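PDB 4NH0: ESX secretion system protein EccC from Thermomonospora curvata, which forms part of the ESX type VII secretion system, which exports proteins including EsxA and EsxB, and has weak intrinsic ATPase activity. Local coordinates for residues Leu598-Leu607 / Phe861-Thr872; Ser670-Thr678 / Gly697-Leu707. All coordinates share one frame; numbering follows the deposited sequence.

How the contacts relate
Both contacts serve the nucleotide of the second FtsK domain, from different ends. Contact 1 (598-607 with 861-872) reaches the adenine, whereas contact 2 (670-678 with 697-707) holds the magnesium ion and phosphates; the side chain of Thr-863 is about 13 Å from the metal. Their centres lie about 15 Å apart, yet they touch directly: Thr-863 CG2 meets Met-672 CE at 3.6 Å, and Pro-866 CD meets Thr-675 CG2 at 3.6 Å. Helix 669-683 thus packs on strand 860-863 and the loop after it through Met-672 and Thr-675, and faces the metal loop through Ser-670, Arg-674 and Ile-677. In sequence, contact 2 is nested inside the long loop that contact 1 closes.

Contact 1 of 2, residues Leu598-Leu607 / Phe861-Thr872; sequences LDVPPTLDEL and FLTALPRIDGDT. With ATP (adenosine-5'-triphosphate), chain G.
Pro-601 and Leu-865 meet obliquely beside the adenine of ATP, CB of the proline 3.7 Å from CD1 of the leucine. Both also approach the base at ATP N1: Pro-601 CG at 3.3 Å and Leu-865 CD1 at 3.4 Å. Thr-863 supplies the polar recognition, since ATP N6 donates to its OG1 and, weakly, to its O. With chi1 at 69°, OG1 sits between the backbone N and the carbonyl carbon, on the same side as O, and both oxygens reach ATP N6.

Behind this first shell, Leu-865 is fixed by a single beta bridge to Thr-603. Leu-865 N gives a bond of 2.8 Å to Pro-602 O, in the carbonyl plane, with an N-H...O angle of 152°. Leu-604 N continues the link weakly, divided between the carbonyls of Leu-865 and Arg-867. Toward the other end, Leu-862 CD2 lies 3.6 Å from Pro-601 CA, and Leu-598 slides past Leu-862 in the opposite direction.

Strand 860-863 runs inside the mixed sheet, bonded to strands 631-639 and 852-854, so the base contact starts from an interior strand, while Pro-866 inserts against helices 669-683 and 877-891.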
loop_
_atom_site.group_PDB
_atom_site.type_symbol
_atom_site.label_atom_id
_atom_site.label_comp_id
_atom_site.label_asym_id
_atom_site.label_seq_id
_atom_site.Cartn_x
_atom_site.Cartn_y
_atom_site.Cartn_z
ATOM N N LEU A 598 14.768 11.832 -3.434
ATOM C CA LEU A 598 13.730 11.148 -2.664
ATOM C C LEU A 598 13.792 11.412 -1.162
ATOM O O LEU A 598 14.139 10.522 -0.386
ATOM C CB LEU A 598 13.819 9.640 -2.916
ATOM C CG LEU A 598 12.537 8.910 -3.317
ATOM C CD1 LEU A 598 11.967 9.499 -4.595
ATOM C CD2 LEU A 598 12.811 7.425 -3.487
ATOM N N ASP A 599 13.453 12.627 -0.751
ATOM C CA ASP A 599 13.420 12.958 0.669
ATOM C C ASP A 599 12.000 13.281 1.112
ATOM O O ASP A 599 11.415 12.569 1.925
ATOM C CB ASP A 599 14.350 14.135 0.975
ATOM C CG ASP A 599 14.435 14.437 2.458
ATOM O OD1 ASP A 599 14.350 13.488 3.266
ATOM O OD2 ASP A 599 14.585 15.623 2.819
ATOM N N VAL A 600 11.453 14.361 0.567
ATOM C CA VAL A 600 10.101 14.788 0.901
ATOM C C VAL A 600 9.079 14.141 -0.032
ATOM O O VAL A 600 9.213 14.210 -1.253
ATOM C CB VAL A 600 9.971 16.325 0.842
ATOM C CG1 VAL A 600 10.664 16.878 -0.398
ATOM C CG2 VAL A 600 8.513 16.745 0.887
ATOM N N PRO A 601 8.055 13.495 0.548
ATOM C CA PRO A 601 7.010 12.815 -0.222
ATOM C C PRO A 601 6.075 13.785 -0.931
ATOM O O PRO A 601 5.874 14.899 -0.450
ATOM C CB PRO A 601 6.257 12.021 0.846
ATOM C CG PRO A 601 6.448 12.812 2.089
ATOM C CD PRO A 601 7.843 13.363 1.999
ATOM N N PRO A 602 5.513 13.366 -2.075
ATOM C CA PRO A 602 4.555 14.184 -2.822
ATOM C C PRO A 602 3.136 14.014 -2.300
ATOM O O PRO A 602 2.892 13.162 -1.448
ATOM C CB PRO A 602 4.679 13.636 -4.241
ATOM C CG PRO A 602 4.977 12.191 -4.030
ATOM C CD PRO A 602 5.824 12.110 -2.780
ATOM N N THR A 603 2.212 14.823 -2.804
ATOM C CA THR A 603 0.804 14.667 -2.468
ATOM C C THR A 603 0.034 14.262 -3.718
ATOM O O THR A 603 0.579 14.282 -4.820
ATOM C CB THR A 603 0.211 15.954 -1.875
ATOM O OG1 THR A 603 0.395 17.035 -2.796
ATOM C CG2 THR A 603 0.894 16.295 -0.562
ATOM N N LEU A 604 -1.229 13.892 -3.547
ATOM C CA LEU A 604 -2.024 13.389 -4.661
ATOM C C LEU A 604 -2.356 14.480 -5.675
ATOM O O LEU A 604 -2.463 14.208 -6.870
ATOM C CB LEU A 604 -3.307 12.736 -4.146
ATOM C CG LEU A 604 -3.090 11.414 -3.407
ATOM C CD1 LEU A 604 -4.415 10.765 -3.047
ATOM C CD2 LEU A 604 -2.238 10.470 -4.241
ATOM N N ASP A 605 -2.513 15.714 -5.205
ATOM C CA ASP A 605 -2.768 16.830 -6.108
ATOM C C ASP A 605 -1.505 17.180 -6.889
ATOM O O ASP A 605 -1.570 17.766 -7.969
ATOM C CB ASP A 605 -3.278 18.052 -5.339
ATOM C CG ASP A 605 -2.386 18.425 -4.171
ATOM O OD1 ASP A 605 -1.306 17.820 -4.023
ATOM O OD2 ASP A 605 -2.764 19.333 -3.402
ATOM N N GLU A 606 -0.358 16.813 -6.329
ATOM C CA GLU A 606 0.930 17.060 -6.964
ATOM C C GLU A 606 1.161 16.103 -8.127
ATOM O O GLU A 606 1.834 16.441 -9.101
ATOM C CB GLU A 606 2.062 16.925 -5.944
ATOM C CG GLU A 606 2.856 18.197 -5.709
ATOM C CD GLU A 606 3.830 18.070 -4.555
ATOM O OE1 GLU A 606 4.625 17.107 -4.549
ATOM O OE2 GLU A 606 3.800 18.931 -3.651
ATOM N N LEU A 607 0.597 14.905 -8.016
ATOM C CA LEU A 607 0.795 13.867 -9.019
ATOM C C LEU A 607 -0.384 13.779 -9.981
ATOM O O LEU A 607 -0.432 12.897 -10.839
ATOM C CB LEU A 607 1.015 12.515 -8.339
ATOM C CG LEU A 607 2.184 12.442 -7.355
ATOM C CD1 LEU A 607 2.214 11.098 -6.651
ATOM C CD2 LEU A 607 3.498 12.702 -8.070
ATOM N N PHE A 861 11.032 3.947 -4.748
ATOM C CA PHE A 861 9.982 4.949 -4.857
ATOM C C PHE A 861 9.568 5.441 -3.479
ATOM O O PHE A 861 9.959 4.872 -2.462
ATOM C CB PHE A 861 8.770 4.392 -5.612
ATOM C CG PHE A 861 7.937 3.430 -4.811
ATOM C CD1 PHE A 861 6.824 3.870 -4.113
ATOM C CD2 PHE A 861 8.256 2.085 -4.769
ATOM C CE1 PHE A 861 6.055 2.990 -3.381
ATOM C CE2 PHE A 861 7.486 1.200 -4.040
ATOM C CZ PHE A 861 6.386 1.654 -3.345
ATOM N N LEU A 862 8.771 6.502 -3.457
ATOM C CA LEU A 862 8.301 7.083 -2.209
ATOM C C LEU A 862 6.800 7.328 -2.281
ATOM O O LEU A 862 6.333 8.122 -3.097
ATOM C CB LEU A 862 9.049 8.383 -1.911
ATOM C CG LEU A 862 8.769 9.071 -0.576
ATOM C CD1 LEU A 862 9.052 8.127 0.576
ATOM C CD2 LEU A 862 9.612 10.327 -0.452
ATOM N N THR A 863 6.049 6.636 -1.429
ATOM C CA THR A 863 4.594 6.729 -1.429
ATOM C C THR A 863 4.123 8.148 -1.149
ATOM O O THR A 863 4.581 8.787 -0.204
ATOM C CB THR A 863 3.966 5.790 -0.384
ATOM O OG1 THR A 863 4.270 6.263 0.933
ATOM C CG2 THR A 863 4.502 4.384 -0.545
ATOM N N ALA A 864 3.205 8.638 -1.975
ATOM C CA ALA A 864 2.650 9.969 -1.786
ATOM C C ALA A 864 1.760 10.006 -0.552
ATOM O O ALA A 864 1.489 8.974 0.058
ATOM C CB ALA A 864 1.871 10.403 -3.014
ATOM N N LEU A 865 1.311 11.200 -0.186
ATOM C CA LEU A 865 0.424 11.365 0.958
ATOM C C LEU A 865 -1.009 11.584 0.485
ATOM O O LEU A 865 -1.238 12.282 -0.502
ATOM C CB LEU A 865 0.885 12.532 1.834
ATOM C CG LEU A 865 1.797 12.195 3.018
ATOM C CD1 LEU A 865 3.046 11.458 2.567
ATOM C CD2 LEU A 865 2.165 13.456 3.782
ATOM N N PRO A 866 -1.982 10.992 1.193
ATOM C CA PRO A 866 -3.389 11.082 0.793
ATOM C C PRO A 866 -3.969 12.474 1.012
ATOM O O PRO A 866 -4.966 12.621 1.718
ATOM C CB PRO A 866 -4.071 10.059 1.703
ATOM C CG PRO A 866 -3.228 10.043 2.925
ATOM C CD PRO A 866 -1.814 10.250 2.456
ATOM N N ARG A 867 -3.347 13.482 0.410
ATOM C CA ARG A 867 -3.765 14.864 0.593
ATOM C C ARG A 867 -3.970 15.565 -0.744
ATOM O O ARG A 867 -3.379 15.183 -1.754
ATOM C CB ARG A 867 -2.732 15.629 1.424
ATOM C CG ARG A 867 -2.190 14.859 2.615
ATOM C CD ARG A 867 -1.197 15.687 3.412
ATOM N NE ARG A 867 -1.811 16.888 3.967
ATOM C CZ ARG A 867 -1.230 17.678 4.863
ATOM N NH1 ARG A 867 -0.014 17.396 5.310
ATOM N NH2 ARG A 867 -1.864 18.751 5.313
ATOM N N ILE A 868 -4.814 16.592 -0.745
ATOM C CA ILE A 868 -5.000 17.431 -1.921
ATOM C C ILE A 868 -4.799 18.895 -1.550
ATOM O O ILE A 868 -5.145 19.794 -2.316
ATOM C CB ILE A 868 -6.397 17.244 -2.551
ATOM C CG1 ILE A 868 -7.494 17.633 -1.560
ATOM C CG2 ILE A 868 -6.585 15.811 -3.019
ATOM C CD1 ILE A 868 -8.265 18.874 -1.955
ATOM N N ASP A 869 -4.231 19.126 -0.370
ATOM C CA ASP A 869 -3.983 20.480 0.108
ATOM C C ASP A 869 -2.660 21.028 -0.415
ATOM O O ASP A 869 -2.570 22.191 -0.808
ATOM C CB ASP A 869 -4.007 20.524 1.640
ATOM C CG ASP A 869 -3.145 19.446 2.275
ATOM O OD1 ASP A 869 -2.158 19.010 1.646
ATOM O OD2 ASP A 869 -3.455 19.035 3.413
ATOM N N GLY A 870 -1.633 20.185 -0.419
ATOM C CA GLY A 870 -0.324 20.589 -0.896
ATOM C C GLY A 870 0.754 20.441 0.159
ATOM O O GLY A 870 1.935 20.314 -0.163
ATOM N N ASP A 871 0.347 20.463 1.423
ATOM C CA ASP A 871 1.282 20.295 2.528
ATOM C C ASP A 871 1.867 18.888 2.508
ATOM O O ASP A 871 1.137 17.904 2.405
ATOM C CB ASP A 871 0.594 20.573 3.865
ATOM C CG ASP A 871 1.551 20.521 5.038
ATOM O OD1 ASP A 871 1.519 21.447 5.875
ATOM O OD2 ASP A 871 2.332 19.552 5.128
ATOM N N THR A 872 3.188 18.799 2.603
ATOM C CA THR A 872 3.873 17.517 2.516
ATOM C C THR A 872 4.479 17.124 3.854
ATOM O O THR A 872 5.479 16.407 3.906
ATOM C CB THR A 872 4.982 17.550 1.459
ATOM O OG1 THR A 872 5.965 18.523 1.833
ATOM C CG2 THR A 872 4.407 17.917 0.104
HETATM P PG ATP G . 2.021 -0.337 11.922
HETATM O O1G ATP G . 2.905 -1.438 11.392
HETATM O O2G ATP G . 0.568 -0.471 11.543
HETATM O O3G ATP G . 2.250 -0.001 13.374
HETATM P PB ATP G . 2.458 1.003 9.520
HETATM O O1B ATP G . 1.029 0.802 9.087
HETATM O O2B ATP G . 3.538 0.081 9.013
HETATM O O3B ATP G . 2.516 0.972 11.126
HETATM P PA ATP G . 1.767 3.632 8.923
HETATM O O1A ATP G . 1.274 3.550 7.501
HETATM O O2A ATP G . 0.768 3.509 10.046
HETATM O O3A ATP G . 2.891 2.504 9.140
HETATM O "O5'" ATP G . 2.590 5.003 9.092
HETATM C "C5'" ATP G . 3.357 5.254 10.268
HETATM C "C4'" ATP G . 3.913 6.671 10.212
HETATM O "O4'" ATP G . 4.807 6.805 9.104
HETATM C "C3'" ATP G . 2.806 7.694 10.025
HETATM O "O3'" ATP G . 2.660 8.489 11.205
HETATM C "C2'" ATP G . 3.236 8.569 8.865
HETATM O "O2'" ATP G . 3.338 9.929 9.295
HETATM C "C1'" ATP G . 4.595 8.047 8.430
HETATM N N9 ATP G . 4.596 7.824 6.964
HETATM C C8 ATP G . 4.101 6.740 6.338
HETATM N N7 ATP G . 4.252 6.838 4.993
HETATM C C5 ATP G . 4.859 8.012 4.741
HETATM C C6 ATP G . 5.314 8.739 3.532
HETATM N N6 ATP G . 5.145 8.216 2.295
HETATM N N1 ATP G . 5.901 9.941 3.708
HETATM C C2 ATP G . 6.074 10.473 4.932
HETATM N N3 ATP G . 5.686 9.870 6.070
HETATM C C4 ATP G . 5.081 8.659 6.042
#

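Contact 2 of 2, residues Ser670-Thr678 / Gly697-Leu707; sequences STMLRTLIT and GGGTLAGLAEL. With MG (magnesium ion), chain D; ATP (adenosine-5'-triphosphate), chain G.
Gly-697 O binds the magnesium ion at 2.1 Å, and there it meets Ser-670, whose OG is a co-ligand 1.9 Å from the metal. ATP O2G, also 2.1 Å from magnesium, and a water are the other ligands modelled. The closeness of the two protein oxygens is therefore the metal's doing; the exact place of the serine oxygen is less sure, because it sits too near a phosphate oxygen in the model.

One residue on, Thr-671 OG1 is gripped from two sides: it donates to ATP O1A at 2.7 Å and accepts from Arg-674 NH2 at 3.2 Å. The latter bond has an N-H...O angle of 142° and lies only 12° out of the guanidinium plane, so Arg-674 acts as a second-shell support for a residue that binds the alpha-phosphate. A bend at chi3 (-65°) turns the guanidinium back along the helix toward that hydroxyl. Thr-700 lies over one face of the group and crosses the arginine at about a right angle, its CB 3.4 Å from Arg-674 NH1.

Farther down the helix the contact becomes apolar. Leu-701 CD2 rests 3.7 Å from Arg-674 CG, the aliphatic part of the same side chain, and Leu-704 CD1 touches Ile-677 CG2 at 4.1 Å. Leu-704 in turn is backed by Ile-881 and Val-885 of helix 877-891. The carboxylate of Asp-695 accepts from the amides of Gly-699 and Leu-701, within the metal-bearing loop.

The Gly-668, Lys-669, Ser-670 end of a glycine-rich loop, running into helix 669-683 with its amides on the ATP phosphates, is the Walker A P-loop of the FtsK/SpoIIIE ATPases; the serine binds magnesium, as P-loop Ser/Thr residues do.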
loop_
_atom_site.group_PDB
_atom_site.type_symbol
_atom_site.label_atom_id
_atom_site.label_comp_id
_atom_site.label_asym_id
_atom_site.label_seq_id
_atom_site.Cartn_x
_atom_site.Cartn_y
_atom_site.Cartn_z
ATOM N N SER A 670 -0.316 1.208 6.447
ATOM C CA SER A 670 -1.588 1.840 6.698
ATOM C C SER A 670 -1.719 3.188 5.978
ATOM O O SER A 670 -2.806 3.607 5.640
ATOM C CB SER A 670 -1.838 1.960 8.209
ATOM O OG SER A 670 -1.194 0.938 8.972
ATOM N N THR A 671 -0.604 3.863 5.731
ATOM C CA THR A 671 -0.612 5.122 5.000
ATOM C C THR A 671 -0.815 4.858 3.515
ATOM O O THR A 671 -1.593 5.544 2.854
ATOM C CB THR A 671 0.695 5.908 5.207
ATOM O OG1 THR A 671 0.933 6.082 6.609
ATOM C CG2 THR A 671 0.610 7.269 4.538
ATOM N N MET A 672 -0.110 3.853 3.004
ATOM C CA MET A 672 -0.199 3.463 1.601
ATOM C C MET A 672 -1.628 3.162 1.170
ATOM O O MET A 672 -2.092 3.660 0.144
ATOM C CB MET A 672 0.679 2.241 1.338
ATOM C CG MET A 672 0.381 1.546 0.025
ATOM S SD MET A 672 0.789 2.561 -1.402
ATOM C CE MET A 672 2.370 1.858 -1.854
ATOM N N LEU A 673 -2.315 2.342 1.961
ATOM C CA LEU A 673 -3.695 1.965 1.680
ATOM C C LEU A 673 -4.588 3.190 1.544
ATOM O O LEU A 673 -5.421 3.265 0.644
ATOM C CB LEU A 673 -4.237 1.049 2.780
ATOM C CG LEU A 673 -3.573 -0.316 2.963
ATOM C CD1 LEU A 673 -4.170 -1.048 4.154
ATOM C CD2 LEU A 673 -3.709 -1.148 1.703
ATOM N N ARG A 674 -4.398 4.151 2.439
ATOM C CA ARG A 674 -5.223 5.352 2.461
ATOM C C ARG A 674 -4.999 6.222 1.229
ATOM O O ARG A 674 -5.903 6.932 0.794
ATOM C CB ARG A 674 -4.949 6.152 3.734
ATOM C CG ARG A 674 -5.390 5.438 4.999
ATOM C CD ARG A 674 -5.131 6.275 6.237
ATOM N NE ARG A 674 -3.707 6.494 6.457
ATOM C CZ ARG A 674 -3.206 7.150 7.497
ATOM N NH1 ARG A 674 -4.016 7.651 8.420
ATOM N NH2 ARG A 674 -1.895 7.303 7.616
ATOM N N THR A 675 -3.796 6.166 0.667
ATOM C CA THR A 675 -3.503 6.901 -0.557
ATOM C C THR A 675 -4.202 6.251 -1.740
ATOM O O THR A 675 -4.860 6.923 -2.531
ATOM C CB THR A 675 -1.998 6.961 -0.849
ATOM O OG1 THR A 675 -1.531 5.659 -1.219
ATOM C CG2 THR A 675 -1.241 7.436 0.367
ATOM N N LEU A 676 -4.049 4.935 -1.845
ATOM C CA LEU A 676 -4.629 4.165 -2.939
ATOM C C LEU A 676 -6.142 4.329 -3.005
ATOM O O LEU A 676 -6.708 4.515 -4.082
ATOM C CB LEU A 676 -4.271 2.686 -2.791
ATOM C CG LEU A 676 -4.794 1.762 -3.888
ATOM C CD1 LEU A 676 -4.352 2.262 -5.251
ATOM C CD2 LEU A 676 -4.323 0.338 -3.659
ATOM N N ILE A 677 -6.791 4.255 -1.848
ATOM C CA ILE A 677 -8.229 4.469 -1.763
ATOM C C ILE A 677 -8.584 5.878 -2.215
ATOM O O ILE A 677 -9.466 6.070 -3.049
ATOM C CB ILE A 677 -8.751 4.249 -0.332
ATOM C CG1 ILE A 677 -8.561 2.793 0.088
ATOM C CG2 ILE A 677 -10.215 4.634 -0.235
ATOM C CD1 ILE A 677 -9.012 2.504 1.501
ATOM N N THR A 678 -7.879 6.861 -1.664
ATOM C CA THR A 678 -8.120 8.258 -1.992
ATOM C C THR A 678 -7.821 8.539 -3.460
ATOM O O THR A 678 -8.559 9.268 -4.120
ATOM C CB THR A 678 -7.271 9.196 -1.118
ATOM O OG1 THR A 678 -7.293 8.735 0.239
ATOM C CG2 THR A 678 -7.810 10.614 -1.176
ATOM N N GLY A 697 -4.724 -2.726 11.111
ATOM C CA GLY A 697 -3.404 -2.146 11.287
ATOM C C GLY A 697 -3.364 -0.697 11.745
ATOM O O GLY A 697 -2.844 0.162 11.037
ATOM N N GLY A 698 -3.904 -0.417 12.929
ATOM C CA GLY A 698 -3.787 0.910 13.512
ATOM C C GLY A 698 -5.083 1.682 13.683
ATOM O O GLY A 698 -5.147 2.629 14.469
ATOM N N GLY A 699 -6.114 1.287 12.948
ATOM C CA GLY A 699 -7.398 1.960 13.022
ATOM C C GLY A 699 -7.381 3.292 12.297
ATOM O O GLY A 699 -8.231 4.149 12.536
ATOM N N THR A 700 -6.410 3.461 11.406
ATOM C CA THR A 700 -6.231 4.720 10.691
ATOM C C THR A 700 -7.218 4.879 9.540
ATOM O O THR A 700 -7.483 5.994 9.093
ATOM C CB THR A 700 -4.801 4.848 10.137
ATOM O OG1 THR A 700 -4.498 3.706 9.327
ATOM C CG2 THR A 700 -3.797 4.932 11.274
ATOM N N LEU A 701 -7.761 3.763 9.065
ATOM C CA LEU A 701 -8.692 3.778 7.941
ATOM C C LEU A 701 -10.010 4.458 8.290
ATOM O O LEU A 701 -10.761 4.859 7.403
ATOM C CB LEU A 701 -8.966 2.355 7.451
ATOM C CG LEU A 701 -7.851 1.661 6.671
ATOM C CD1 LEU A 701 -8.269 0.255 6.286
ATOM C CD2 LEU A 701 -7.487 2.467 5.440
ATOM N N ALA A 702 -10.285 4.591 9.584
ATOM C CA ALA A 702 -11.540 5.175 10.048
ATOM C C ALA A 702 -11.677 6.642 9.651
ATOM O O ALA A 702 -12.764 7.213 9.729
ATOM C CB ALA A 702 -11.658 5.026 11.555
ATOM N N GLY A 703 -10.574 7.250 9.227
ATOM C CA GLY A 703 -10.586 8.634 8.797
ATOM C C GLY A 703 -11.235 8.816 7.439
ATOM O O GLY A 703 -11.677 9.911 7.093
ATOM N N LEU A 704 -11.293 7.736 6.666
ATOM C CA LEU A 704 -11.878 7.777 5.332
ATOM C C LEU A 704 -13.317 7.277 5.335
ATOM O O LEU A 704 -13.927 7.123 4.280
ATOM C CB LEU A 704 -11.045 6.942 4.357
ATOM C CG LEU A 704 -9.582 7.341 4.166
ATOM C CD1 LEU A 704 -8.894 6.389 3.204
ATOM C CD2 LEU A 704 -9.479 8.769 3.671
ATOM N N ALA A 705 -13.856 7.030 6.523
ATOM C CA ALA A 705 -15.182 6.437 6.661
ATOM C C ALA A 705 -16.291 7.331 6.115
ATOM O O ALA A 705 -17.363 6.849 5.755
ATOM C CB ALA A 705 -15.454 6.102 8.117
ATOM N N GLU A 706 -16.031 8.632 6.056
ATOM C CA GLU A 706 -17.038 9.583 5.602
ATOM C C GLU A 706 -16.981 9.799 4.094
ATOM O O GLU A 706 -17.759 10.575 3.542
ATOM C CB GLU A 706 -16.880 10.918 6.331
ATOM C CG GLU A 706 -17.157 10.834 7.823
ATOM C CD GLU A 706 -17.046 12.178 8.514
ATOM O OE1 GLU A 706 -17.748 13.121 8.096
ATOM O OE2 GLU A 706 -16.258 12.289 9.476
ATOM N N LEU A 707 -16.053 9.115 3.432
ATOM C CA LEU A 707 -15.992 9.139 1.977
ATOM C C LEU A 707 -17.256 8.526 1.394
ATOM O O LEU A 707 -17.778 7.549 1.926
ATOM C CB LEU A 707 -14.763 8.384 1.468
ATOM C CG LEU A 707 -13.454 9.160 1.335
ATOM C CD1 LEU A 707 -12.323 8.218 0.970
ATOM C CD2 LEU A 707 -13.592 10.254 0.294
HETATM MG MG MG D . -1.038 -0.428 10.252
HETATM P PG ATP G . 2.021 -0.337 11.922
HETATM O O1G ATP G . 2.905 -1.438 11.392
HETATM O O2G ATP G . 0.568 -0.471 11.543
HETATM O O3G ATP G . 2.250 -0.001 13.374
HETATM P PB ATP G . 2.458 1.003 9.520
HETATM O O1B ATP G . 1.029 0.802 9.087
HETATM O O2B ATP G . 3.538 0.081 9.013
HETATM O O3B ATP G . 2.516 0.972 11.126
HETATM P PA ATP G . 1.767 3.632 8.923
HETATM O O1A ATP G . 1.274 3.550 7.501
HETATM O O2A ATP G . 0.768 3.509 10.046
HETATM O O3A ATP G . 2.891 2.504 9.140
HETATM O "O5'" ATP G . 2.590 5.003 9.092
HETATM C "C5'" ATP G . 3.357 5.254 10.268
HETATM C "C4'" ATP G . 3.913 6.671 10.212
HETATM O "O4'" ATP G . 4.807 6.805 9.104
HETATM C "C3'" ATP G . 2.806 7.694 10.025
HETATM O "O3'" ATP G . 2.660 8.489 11.205
HETATM C "C2'" ATP G . 3.236 8.569 8.865
HETATM O "O2'" ATP G . 3.338 9.929 9.295
HETATM C "C1'" ATP G . 4.595 8.047 8.430
HETATM N N9 ATP G . 4.596 7.824 6.964
HETATM C C8 ATP G . 4.101 6.740 6.338
HETATM N N7 ATP G . 4.252 6.838 4.993
HETATM C C5 ATP G . 4.859 8.012 4.741
HETATM C C6 ATP G . 5.314 8.739 3.532
HETATM N N6 ATP G . 5.145 8.216 2.295
HETATM N N1 ATP G . 5.901 9.941 3.708
HETATM C C2 ATP G . 6.074 10.473 4.932
HETATM N N3 ATP G . 5.686 9.870 6.070
HETATM C C4 ATP G . 5.081 8.659 6.042
HETATM O O HOH W 1 -0.595 1.404 11.045
#